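PDB 3Q1X: serine acetyltransferase from Entamoeba histolytica, which transfers the acetyl group of acetyl-CoA to the hydroxyl of L-serine, giving O-acetylserine for cysteine biosynthesis. Local coordinates for the interface of chains A and B. Residues are numbered along the deposited sequence; one frame, centred on the assembly and turned at random. Chains: chain A/B, Serine acetyltransferase.

Contact 1: the interface of chains A and B. Residues chain A 208, 216-217, 222; chain B 113-116.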
loop_
_atom_site.group_PDB
_atom_site.type_symbol
_atom_site.label_atom_id
_atom_site.label_comp_id
_atom_site.label_asym_id
_atom_site.label_seq_id
_atom_site.Cartn_x
_atom_site.Cartn_y
_atom_site.Cartn_z
ATOM N N HIS A 208 8.487 -19.637 -7.183
ATOM C CA HIS A 208 8.391 -20.679 -8.187
ATOM C C HIS A 208 9.080 -20.290 -9.481
ATOM O O HIS A 208 8.566 -19.506 -10.278
ATOM C CB HIS A 208 6.937 -21.077 -8.405
ATOM C CG HIS A 208 6.258 -21.505 -7.145
ATOM N ND1 HIS A 208 5.313 -20.730 -6.507
ATOM C CD2 HIS A 208 6.433 -22.600 -6.370
ATOM C CE1 HIS A 208 4.917 -21.344 -5.406
ATOM N NE2 HIS A 208 5.578 -22.482 -5.301
ATOM N N ILE A 216 1.843 -24.964 -12.681
ATOM C CA ILE A 216 2.352 -25.499 -11.413
ATOM C C ILE A 216 1.293 -26.272 -10.638
ATOM O O ILE A 216 0.102 -25.958 -10.719
ATOM C CB ILE A 216 2.965 -24.399 -10.515
ATOM C CG1 ILE A 216 4.060 -23.644 -11.270
ATOM C CG2 ILE A 216 3.563 -25.011 -9.238
ATOM C CD1 ILE A 216 4.345 -22.269 -10.719
ATOM N N LYS A 217 1.749 -27.299 -9.916
ATOM C CA LYS A 217 0.913 -28.117 -9.039
ATOM C C LYS A 217 0.100 -27.230 -8.110
ATOM O O LYS A 217 0.611 -26.241 -7.591
ATOM C CB LYS A 217 1.796 -29.057 -8.207
ATOM C CG LYS A 217 1.029 -29.975 -7.242
ATOM C CD LYS A 217 1.944 -31.003 -6.564
ATOM C CE LYS A 217 2.879 -30.366 -5.548
ATOM N NZ LYS A 217 2.122 -29.424 -4.674
ATOM N N ARG A 222 4.036 -25.870 1.277
ATOM C CA ARG A 222 5.118 -25.292 0.474
ATOM C C ARG A 222 5.657 -23.985 1.060
ATOM O O ARG A 222 6.532 -23.347 0.466
ATOM C CB ARG A 222 4.645 -25.066 -0.971
ATOM C CG ARG A 222 3.534 -24.024 -1.090
ATOM C CD ARG A 222 2.703 -24.224 -2.340
ATOM N NE ARG A 222 1.734 -23.143 -2.520
ATOM C CZ ARG A 222 0.488 -23.155 -2.064
ATOM N NH1 ARG A 222 0.024 -24.195 -1.372
ATOM N NH2 ARG A 222 -0.302 -22.110 -2.299
ATOM N N GLY B 113 1.334 -19.833 -12.764
ATOM C CA GLY B 113 2.443 -19.518 -11.866
ATOM C C GLY B 113 2.123 -19.488 -10.370
ATOM O O GLY B 113 3.017 -19.230 -9.548
ATOM N N ASP B 114 0.864 -19.755 -10.016
ATOM C CA ASP B 114 0.404 -19.629 -8.629
ATOM C C ASP B 114 -0.412 -20.828 -8.110
ATOM O O ASP B 114 -1.606 -20.955 -8.409
ATOM C CB ASP B 114 -0.417 -18.349 -8.444
ATOM C CG ASP B 114 -0.767 -18.084 -6.979
ATOM O OD1 ASP B 114 -0.181 -18.742 -6.086
ATOM O OD2 ASP B 114 -1.638 -17.223 -6.716
ATOM N N PRO B 115 0.213 -21.689 -7.286
ATOM C CA PRO B 115 -0.487 -22.848 -6.734
ATOM C C PRO B 115 -1.679 -22.463 -5.856
ATOM O O PRO B 115 -2.530 -23.304 -5.590
ATOM C CB PRO B 115 0.581 -23.543 -5.880
ATOM C CG PRO B 115 1.868 -23.049 -6.389
ATOM C CD PRO B 115 1.638 -21.673 -6.908
ATOM N N ALA B 116 -1.725 -21.203 -5.414
ATOM C CA ALA B 116 -2.812 -20.714 -4.565
ATOM C C ALA B 116 -4.078 -20.339 -5.336
ATOM O O ALA B 116 -5.127 -20.180 -4.725
ATOM C CB ALA B 116 -2.335 -19.531 -3.695
#
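B:Gly113 and A:Ile216 touch where helix 82-113 of chain B ends, and the backbone runs on through an extended B:Asp114 into B:Pro115 and B:Ala116, both of helical-type conformation. B:Asp114 OD1 accepts from the amide N of B:Ala116 at 3.0 Å, from above the carboxylate plane, closing an Asx-type turn. Proline suits this corner, much of which chain A covers: its closed ring fixes phi near -62° and offers apolar CB, CG and CD to the partner. CG and CD meet the imidazole of A:His208, which arrives from the opposite direction with CE1 3.6 Å from B:Pro115 CD. The backbone O of A:Lys217 packs closely against B:Pro115 CB, 3.2 Å away. A:Ile216 divides its branches: CD1 reaches B:Gly113 CA at 3.5 Å, where the helix end carries no side chain, while CG2, anti to its own backbone N, turns towards B:Pro115 CG at 3.9 Å. On the other flank the guanidinium of A:Arg222 crosses the proline obliquely, its CZ 3.8 Å from B:Pro115 CB; the extended chain carries NH2 on to B:Ala116. A:His208 and A:Arg222 also line the L-serine pocket. The chain A residues all lie in loop, between strands 203-205 and 225-226 of the left-handed beta-helix.

Contact 2: the interface of chains A and B. Residues chain A 152, 167, 188, 219, 222; chain B 115-116, 127.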
loop_
_atom_site.group_PDB
_atom_site.type_symbol
_atom_site.label_atom_id
_atom_site.label_comp_id
_atom_site.label_asym_id
_atom_site.label_seq_id
_atom_site.Cartn_x
_atom_site.Cartn_y
_atom_site.Cartn_z
ATOM N N ARG A 152 -10.198 -15.084 0.304
ATOM C CA ARG A 152 -9.096 -14.410 -0.373
ATOM C C ARG A 152 -9.424 -12.954 -0.719
ATOM O O ARG A 152 -8.576 -12.075 -0.547
ATOM C CB ARG A 152 -8.642 -15.175 -1.621
ATOM C CG ARG A 152 -7.536 -14.454 -2.396
ATOM C CD ARG A 152 -6.206 -14.373 -1.630
ATOM N NE ARG A 152 -5.158 -13.722 -2.426
ATOM C CZ ARG A 152 -4.371 -14.338 -3.310
ATOM N NH1 ARG A 152 -4.481 -15.646 -3.534
ATOM N NH2 ARG A 152 -3.466 -13.640 -3.979
ATOM N N HIS A 167 -2.290 -14.793 3.313
ATOM C CA HIS A 167 -3.258 -15.703 2.714
ATOM C C HIS A 167 -4.198 -16.250 3.789
ATOM O O HIS A 167 -3.728 -16.621 4.869
ATOM C CB HIS A 167 -2.580 -16.861 1.983
ATOM C CG HIS A 167 -3.532 -17.665 1.161
ATOM N ND1 HIS A 167 -3.652 -17.516 -0.204
ATOM C CD2 HIS A 167 -4.462 -18.580 1.523
ATOM C CE1 HIS A 167 -4.587 -18.334 -0.652
ATOM N NE2 HIS A 167 -5.092 -18.993 0.374
ATOM N N GLU A 188 -0.250 -19.372 1.906
ATOM C CA GLU A 188 -1.395 -20.235 2.164
ATOM C C GLU A 188 -1.133 -21.366 3.164
ATOM O O GLU A 188 -2.020 -21.756 3.913
ATOM C CB GLU A 188 -1.886 -20.823 0.841
ATOM C CG GLU A 188 -3.111 -21.739 0.967
ATOM C CD GLU A 188 -3.731 -22.084 -0.378
ATOM O OE1 GLU A 188 -4.908 -22.506 -0.410
ATOM O OE2 GLU A 188 -3.051 -21.926 -1.405
ATOM N N GLY A 219 -1.652 -26.168 -4.735
ATOM C CA GLY A 219 -1.597 -26.358 -3.289
ATOM C C GLY A 219 -0.389 -27.111 -2.770
ATOM O O GLY A 219 0.721 -26.966 -3.288
ATOM N N ARG A 222 4.036 -25.870 1.277
ATOM C CA ARG A 222 5.118 -25.292 0.474
ATOM C C ARG A 222 5.657 -23.985 1.060
ATOM O O ARG A 222 6.532 -23.347 0.466
ATOM C CB ARG A 222 4.645 -25.066 -0.971
ATOM C CG ARG A 222 3.534 -24.024 -1.090
ATOM C CD ARG A 222 2.703 -24.224 -2.340
ATOM N NE ARG A 222 1.734 -23.143 -2.520
ATOM C CZ ARG A 222 0.488 -23.155 -2.064
ATOM N NH1 ARG A 222 0.024 -24.195 -1.372
ATOM N NH2 ARG A 222 -0.302 -22.110 -2.299
ATOM N N PRO B 115 0.213 -21.689 -7.286
ATOM C CA PRO B 115 -0.487 -22.848 -6.734
ATOM C C PRO B 115 -1.679 -22.463 -5.856
ATOM O O PRO B 115 -2.530 -23.304 -5.590
ATOM C CB PRO B 115 0.581 -23.543 -5.880
ATOM C CG PRO B 115 1.868 -23.049 -6.389
ATOM C CD PRO B 115 1.638 -21.673 -6.908
ATOM N N ALA B 116 -1.725 -21.203 -5.414
ATOM C CA ALA B 116 -2.812 -20.714 -4.565
ATOM C C ALA B 116 -4.078 -20.339 -5.336
ATOM O O ALA B 116 -5.127 -20.180 -4.725
ATOM C CB ALA B 116 -2.335 -19.531 -3.695
ATOM N N TYR B 127 -6.930 -10.312 -7.757
ATOM C CA TYR B 127 -5.456 -10.412 -7.725
ATOM C C TYR B 127 -4.834 -9.048 -8.051
ATOM O O TYR B 127 -5.097 -8.495 -9.118
ATOM C CB TYR B 127 -4.936 -11.484 -8.680
ATOM C CG TYR B 127 -4.763 -12.864 -8.056
ATOM C CD1 TYR B 127 -3.588 -13.589 -8.271
ATOM C CD2 TYR B 127 -5.751 -13.432 -7.244
ATOM C CE1 TYR B 127 -3.406 -14.839 -7.711
ATOM C CE2 TYR B 127 -5.581 -14.703 -6.676
ATOM C CZ TYR B 127 -4.395 -15.393 -6.907
ATOM O OH TYR B 127 -4.202 -16.646 -6.361
HETATM O O HOH W 1 -6.361 -21.457 -2.531
#
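A:Glu188 and B:Ala116 meet across the interface of this hexapeptide-repeat acetyltransferase, on the loops of chain A's left-handed beta-helix; A:Arg152 comes from helix 150-162. Direct hydrogen bonding includes a backbone link, from A:Gly219 N to B:Pro115 O at 3.1 Å, with the donor above the carbonyl plane; glycine readily adopts the positive phi found here, which residues with a CB disfavour. A weak, bent bond joins A:Arg152 NH1 to the phenol OH of B:Tyr127 at 3.0 Å. Water 1 adds an indirect link, lying 2.8 Å from A:Glu188 OE1 and equally far from B:Ala116 O.

Among charged groups, A:Arg222 NH2 forms a salt bridge within chain A to A:Glu188 OE2 at 2.9 Å. OE2 lies in the guanidinium plane and is met on its anti side, somewhat out of the carboxylate plane; the nearly straight bond (174° at the hydrogen) probably steadies the arginine that lines the serine pocket. A:Glu188 is anti at chi1 (-179°) and extended beyond CG, which carries its carboxylate out to the interface.

For cation-pi contact, A:Arg152 NH2 lies over the face of B:Tyr127, 3.7 Å from the ring centroid. The planes are 39° apart; tyrosine supplies both an aromatic face and a hydroxyl to this one group.

In van der Waals packing, the small CB of B:Ala116 lies against the carboxylate oxygen A:Glu188 OE2 and 4.0 Å from A:His167 CE1. A:Glu188 CB covers one face of that imidazole.

Contact 3: the interface of chains A and B. Residues chain A 152, 156, 159; chain B 126, 128, 180.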
loop_
_atom_site.group_PDB
_atom_site.type_symbol
_atom_site.label_atom_id
_atom_site.label_comp_id
_atom_site.label_asym_id
_atom_site.label_seq_id
_atom_site.Cartn_x
_atom_site.Cartn_y
_atom_site.Cartn_z
ATOM N N ARG A 152 -10.198 -15.084 0.304
ATOM C CA ARG A 152 -9.096 -14.410 -0.373
ATOM C C ARG A 152 -9.424 -12.954 -0.719
ATOM O O ARG A 152 -8.576 -12.075 -0.547
ATOM C CB ARG A 152 -8.642 -15.175 -1.621
ATOM C CG ARG A 152 -7.536 -14.454 -2.396
ATOM C CD ARG A 152 -6.206 -14.373 -1.630
ATOM N NE ARG A 152 -5.158 -13.722 -2.426
ATOM C CZ ARG A 152 -4.371 -14.338 -3.310
ATOM N NH1 ARG A 152 -4.481 -15.646 -3.534
ATOM N NH2 ARG A 152 -3.466 -13.640 -3.979
ATOM N N GLU A 156 -7.548 -9.512 0.361
ATOM C CA GLU A 156 -7.087 -8.522 -0.618
ATOM C C GLU A 156 -7.528 -7.087 -0.269
ATOM O O GLU A 156 -6.842 -6.108 -0.619
ATOM C CB GLU A 156 -7.506 -8.903 -2.040
ATOM C CG GLU A 156 -6.706 -10.071 -2.642
ATOM C CD GLU A 156 -5.201 -9.890 -2.591
ATOM O OE1 GLU A 156 -4.706 -8.744 -2.669
ATOM O OE2 GLU A 156 -4.507 -10.918 -2.484
ATOM N N HIS A 159 -4.905 -6.334 2.130
ATOM C CA HIS A 159 -3.745 -6.112 1.288
ATOM C C HIS A 159 -3.678 -4.664 0.765
ATOM O O HIS A 159 -2.643 -4.005 0.868
ATOM C CB HIS A 159 -3.807 -7.146 0.152
ATOM C CG HIS A 159 -2.517 -7.380 -0.574
ATOM N ND1 HIS A 159 -1.284 -7.005 -0.086
ATOM C CD2 HIS A 159 -2.282 -8.009 -1.748
ATOM C CE1 HIS A 159 -0.349 -7.362 -0.949
ATOM N NE2 HIS A 159 -0.926 -7.974 -1.965
ATOM N N CYS B 126 -9.795 -10.171 -7.920
ATOM C CA CYS B 126 -9.074 -9.554 -6.799
ATOM C C CYS B 126 -7.555 -9.688 -6.760
ATOM O O CYS B 126 -6.950 -9.219 -5.809
ATOM C CB CYS B 126 -9.639 -10.070 -5.472
ATOM S SG CYS B 126 -9.070 -11.722 -5.053
ATOM N N PRO B 128 -4.012 -8.504 -7.127
ATOM C CA PRO B 128 -3.550 -7.120 -7.290
ATOM C C PRO B 128 -2.594 -6.911 -8.475
ATOM O O PRO B 128 -2.662 -5.879 -9.152
ATOM C CB PRO B 128 -2.857 -6.807 -5.951
ATOM C CG PRO B 128 -2.454 -8.144 -5.413
ATOM C CD PRO B 128 -3.487 -9.123 -5.896
ATOM N N HIS B 180 1.842 -11.372 -5.490
ATOM C CA HIS B 180 1.905 -10.625 -4.212
ATOM C C HIS B 180 2.056 -9.126 -4.455
ATOM O O HIS B 180 1.135 -8.349 -4.166
ATOM C CB HIS B 180 2.959 -11.214 -3.272
ATOM C CG HIS B 180 2.621 -12.594 -2.807
ATOM N ND1 HIS B 180 3.362 -13.707 -3.155
ATOM C CD2 HIS B 180 1.593 -13.047 -2.053
ATOM C CE1 HIS B 180 2.818 -14.779 -2.607
ATOM N NE2 HIS B 180 1.744 -14.407 -1.935
#
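The imidazole of A:His159 has the backbone O of B:His180 at its edge, close to the ring plane, and A:Glu156 OE1 at its edge too; the guanidinium of A:Arg152 has A:Glu156 OE2 in its plane. Histidine offers a ring N-H as well as carbon: NE2 donates to B:His180 O at 3.0 Å (152° at the hydrogen), while CD2 lies 3.7 Å from B:Pro128 CG. Its chi1 of -162° sends the ring from the helix towards chain B. B:His180 is the family's catalytic base, which this backbone bond may help position.

A:Arg152 grips A:Glu156 side-on through NE and NH2, both to OE2; the NE bond, 2.9 Å long, uses the anti lone pair. This salt bridge probably limits the motion of the carboxylate. The bend of A:Glu156 at chi2 (-53°) turns CG towards B:Cys126, whose small sulfur SG packs 3.8 Å from it, while the carboxylate OE1 rests 3.5 Å from B:Pro128 CD. B:Pro128 begins helix 128-144, where proline fits because no amide N-H is needed.

In the fold, the chain A residues belong to helix 150-162, just before the first beta-helix strand. They face the junction of helices 120-126 and 128-144 of chain B, with B:His180 from a loop between strands 177-178 and 185-186.

Contacts 1 and 2 are neighbours, their C-alpha centres about 8 Å apart, and share A:Arg222, B:Pro115 and B:Ala116. Contact 3 lies about 11 Å from contact 2 and 16 Å from contact 1, measured between the same centres; A:Arg152 joins it to contact 2. Together they form a row of neighbouring patches from the loops of the left-handed beta-helix in contact 1 to the helical region in contact 3. The same patches repeat in the deposited trimer, where the turn after helix 82-113 packs beside the neighbour's serine-binding residues. Assembly and active-site shape may therefore be coupled, although the structure alone does not show this.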